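Local coordinates for putative monooxygenase (Fusobacterium nucleatum subsp. nucleatum, PDB 3MCS), which probably acts as a monooxygenase of the antibiotic biosynthesis type, though its substrate is not established, at residues A[112-116]-A[168-174]. Numbering follows the deposited sequence.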
ATOM      1  N   ASN A 112     -10.758   7.587 -12.445  1.00 46.39           N
ATOM      2  CA  ASN A 112     -11.075   8.110 -11.116  1.00 45.21           C
ATOM      3  C   ASN A 112     -10.478   7.388  -9.899  1.00 44.51           C
ATOM      4  O   ASN A 112     -10.609   7.892  -8.781  1.00 44.02           O
ATOM      5  CB  ASN A 112     -12.602   8.163 -10.937  1.00 46.08           C
ATOM      6  CG  ASN A 112     -13.240   9.366 -11.631  1.00 48.77           C
ATOM      7  OD1 ASN A 112     -12.654   9.969 -12.529  1.00 53.43           O
ATOM      8  ND2 ASN A 112     -14.446   9.721 -11.203  1.00 52.67           N
ATOM      9  N   THR A 113      -9.847   6.226 -10.091  1.00 43.85           N
ATOM     10  CA  THR A 113      -9.271   5.477  -8.970  1.00 42.15           C
ATOM     11  C   THR A 113      -8.244   6.371  -8.233  1.00 44.19           C
ATOM     12  O   THR A 113      -7.385   6.979  -8.854  1.00 43.46           O
ATOM     13  CB  THR A 113      -8.619   4.153  -9.429  1.00 41.43           C
ATOM     14  OG1 THR A 113      -9.485   3.459 -10.326  1.00 36.18           O
ATOM     15  CG2 THR A 113      -8.330   3.248  -8.259  1.00 38.05           C
ATOM     16  N   PHE A 114      -8.353   6.449  -6.909  1.00 45.44           N
ATOM     17  CA  PHE A 114      -7.525   7.328  -6.095  1.00 45.45           C
ATOM     18  C   PHE A 114      -6.860   6.564  -4.946  1.00 45.95           C
ATOM     19  O   PHE A 114      -7.547   6.017  -4.090  1.00 46.90           O
ATOM     20  CB  PHE A 114      -8.414   8.428  -5.552  1.00 44.83           C
ATOM     21  CG  PHE A 114      -7.684   9.542  -4.863  1.00 45.63           C
ATOM     22  CD1 PHE A 114      -7.188  10.616  -5.592  1.00 48.47           C
ATOM     23  CD2 PHE A 114      -7.537   9.543  -3.480  1.00 45.10           C
ATOM     24  CE1 PHE A 114      -6.539  11.661  -4.949  1.00 47.30           C
ATOM     25  CE2 PHE A 114      -6.887  10.568  -2.837  1.00 44.40           C
ATOM     26  CZ  PHE A 114      -6.391  11.633  -3.569  1.00 47.71           C
ATOM     27  N   ALA A 115      -5.528   6.566  -4.933  1.00 44.41           N
ATOM     28  CA  ALA A 115      -4.741   5.854  -3.955  1.00 43.81           C
ATOM     29  C   ALA A 115      -3.946   6.808  -3.053  1.00 44.54           C
ATOM     30  O   ALA A 115      -3.457   7.836  -3.513  1.00 44.87           O
ATOM     31  CB  ALA A 115      -3.805   4.917  -4.676  1.00 43.78           C
ATOM     32  N   VAL A 116      -3.823   6.449  -1.771  1.00 44.86           N
ATOM     33  CA  VAL A 116      -3.088   7.236  -0.779  1.00 44.10           C
ATOM     34  C   VAL A 116      -2.248   6.316   0.072  1.00 44.21           C
ATOM     35  O   VAL A 116      -2.673   5.194   0.347  1.00 43.40           O
ATOM     36  CB  VAL A 116      -4.022   7.962   0.163  1.00 43.88           C
ATOM     37  CG1 VAL A 116      -3.238   8.898   1.033  1.00 39.74           C
ATOM     38  CG2 VAL A 116      -5.055   8.742  -0.624  1.00 50.30           C
ATOM     39  N   TYR A 168      -9.622   4.331  -3.139  1.00 45.10           N
ATOM     40  CA  TYR A 168     -10.998   4.831  -3.194  1.00 43.82           C
ATOM     41  C   TYR A 168     -11.518   4.849  -4.634  1.00 43.87           C
ATOM     42  O   TYR A 168     -10.729   4.906  -5.588  1.00 42.41           O
ATOM     43  CB  TYR A 168     -11.076   6.231  -2.583  1.00 42.67           C
ATOM     44  CG  TYR A 168     -10.731   6.275  -1.108  1.00 44.31           C
ATOM     45  CD1 TYR A 168      -9.415   6.327  -0.688  1.00 42.43           C
ATOM     46  CD2 TYR A 168     -11.722   6.253  -0.132  1.00 45.84           C
ATOM     47  CE1 TYR A 168      -9.079   6.330   0.647  1.00 39.07           C
ATOM     48  CE2 TYR A 168     -11.396   6.270   1.230  1.00 44.41           C
ATOM     49  CZ  TYR A 168     -10.063   6.302   1.608  1.00 43.58           C
ATOM     50  OH  TYR A 168      -9.715   6.332   2.953  1.00 43.64           O
ATOM     51  N   LYS A 169     -12.840   4.799  -4.807  1.00 44.52           N
ATOM     52  CA  LYS A 169     -13.414   4.745  -6.172  1.00 45.41           C
ATOM     53  C   LYS A 169     -13.158   6.059  -6.925  1.00 45.95           C
ATOM     54  O   LYS A 169     -12.962   6.060  -8.163  1.00 46.07           O
ATOM     55  CB  LYS A 169     -14.918   4.367  -6.183  1.00 44.58           C
ATOM     56  CG  LYS A 169     -15.906   5.502  -5.928  1.00 48.22           C
ATOM     57  CD  LYS A 169     -17.377   5.048  -5.876  1.00 50.45           C
ATOM     58  CE  LYS A 169     -18.276   6.260  -5.539  1.00 51.28           C
ATOM     59  NZ  LYS A 169     -19.662   5.917  -5.179  1.00 44.68           N
ATOM     60  N   ASP A 170     -13.158   7.159  -6.168  1.00 44.64           N
ATOM     61  CA  ASP A 170     -12.932   8.488  -6.713  1.00 42.95           C
ATOM     62  C   ASP A 170     -12.468   9.452  -5.630  1.00 43.49           C
ATOM     63  O   ASP A 170     -12.598   9.198  -4.425  1.00 42.67           O
ATOM     64  CB  ASP A 170     -14.177   9.015  -7.445  1.00 42.42           C
ATOM     65  CG  ASP A 170     -15.407   9.070  -6.571  1.00 44.08           C
ATOM     66  OD1 ASP A 170     -15.272   9.162  -5.331  1.00 44.57           O
ATOM     67  OD2 ASP A 170     -16.521   9.043  -7.126  1.00 47.89           O
ATOM     68  N   ILE A 171     -11.920  10.568  -6.084  1.00 44.18           N
ATOM     69  CA  ILE A 171     -11.332  11.563  -5.208  1.00 43.63           C
ATOM     70  C   ILE A 171     -12.323  12.140  -4.206  1.00 42.64           C
ATOM     71  O   ILE A 171     -11.950  12.435  -3.070  1.00 42.56           O
ATOM     72  CB  ILE A 171     -10.654  12.657  -6.055  1.00 44.69           C
ATOM     73  CG1 ILE A 171      -9.757  13.546  -5.178  1.00 46.25           C
ATOM     74  CG2 ILE A 171     -11.714  13.442  -6.856  1.00 48.19           C
ATOM     75  CD1 ILE A 171      -8.746  14.360  -6.001  1.00 46.38           C
ATOM     76  N   ASP A 172     -13.588  12.245  -4.591  1.00 42.73           N
ATOM     77  CA  ASP A 172     -14.599  12.756  -3.672  1.00 44.27           C
ATOM     78  C   ASP A 172     -14.761  11.807  -2.480  1.00 43.89           C
ATOM     79  O   ASP A 172     -14.872  12.252  -1.342  1.00 42.68           O
ATOM     80  CB  ASP A 172     -15.955  12.980  -4.364  1.00 45.66           C
ATOM     81  CG  ASP A 172     -15.838  13.860  -5.600  1.00 50.08           C
ATOM     82  OD1 ASP A 172     -15.398  13.348  -6.675  1.00 51.53           O
ATOM     83  OD2 ASP A 172     -16.189  15.059  -5.487  1.00 43.81           O
ATOM     84  N   SER A 173     -14.758  10.505  -2.744  1.00 44.26           N
ATOM     85  CA  SER A 173     -14.921   9.513  -1.683  1.00 45.15           C
ATOM     86  C   SER A 173     -13.863   9.692  -0.600  1.00 44.54           C
ATOM     87  O   SER A 173     -14.156   9.632   0.590  1.00 44.42           O
ATOM     88  CB  SER A 173     -14.853   8.094  -2.260  1.00 46.40           C
ATOM     89  OG  SER A 173     -15.914   7.840  -3.169  1.00 48.57           O
ATOM     90  N   TYR A 174     -12.631   9.920  -1.029  1.00 44.69           N
ATOM     91  CA  TYR A 174     -11.515  10.141  -0.120  1.00 43.69           C
ATOM     92  C   TYR A 174     -11.667  11.436   0.675  1.00 44.55           C
ATOM     93  O   TYR A 174     -11.425  11.462   1.878  1.00 44.11           O
ATOM     94  CB  TYR A 174     -10.202  10.159  -0.897  1.00 43.63           C
ATOM     95  CG  TYR A 174      -9.041  10.680  -0.100  1.00 41.70           C
ATOM     96  CD1 TYR A 174      -8.481   9.930   0.911  1.00 43.34           C
ATOM     97  CD2 TYR A 174      -8.514  11.930  -0.351  1.00 44.88           C
ATOM     98  CE1 TYR A 174      -7.421  10.409   1.654  1.00 47.43           C
ATOM     99  CE2 TYR A 174      -7.458  12.420   0.389  1.00 47.57           C
ATOM    100  CZ  TYR A 174      -6.921  11.657   1.387  1.00 47.17           C
ATOM    101  OH  TYR A 174      -5.876  12.151   2.114  1.00 55.65           O
TER
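Phe114 lays its ring against the first turn of helix 171-178: Ile171 CG1 sits over one ring face, 4.1 Å from the ring centroid, and Phe114 CE2 comes within 3.3 Å of Tyr174 CD2, the two rings oblique at 35°. Val116, two residues along the strand and so on the same face of the sheet, puts its CG2 4.0 Å from the centroid of the Tyr174 ring in a CH-pi contact. Tyr174 OH reaches on to Arg199 of strand 194-209. In the backbone, Phe114 and Tyr168 form an antiparallel hydrogen-bonded pair, with Phe114 N to Tyr168 O at 3.1 Å and Tyr168 N to Phe114 O at 2.8 Å. Beyond it the chain turns, Asp170 CA making a CA-H...O contact with Asn112 O at 3.2 Å. Asp170 then N-caps the helix, its OD1 accepting from Ser173 N (3.0 Å) and Ser173 OG (2.6 Å). The helix after strand 161-168 folds back over the sheet beside strand 114-122, as in the ferredoxin-like alpha+beta fold of this half's dimeric alpha-beta barrel superfamily.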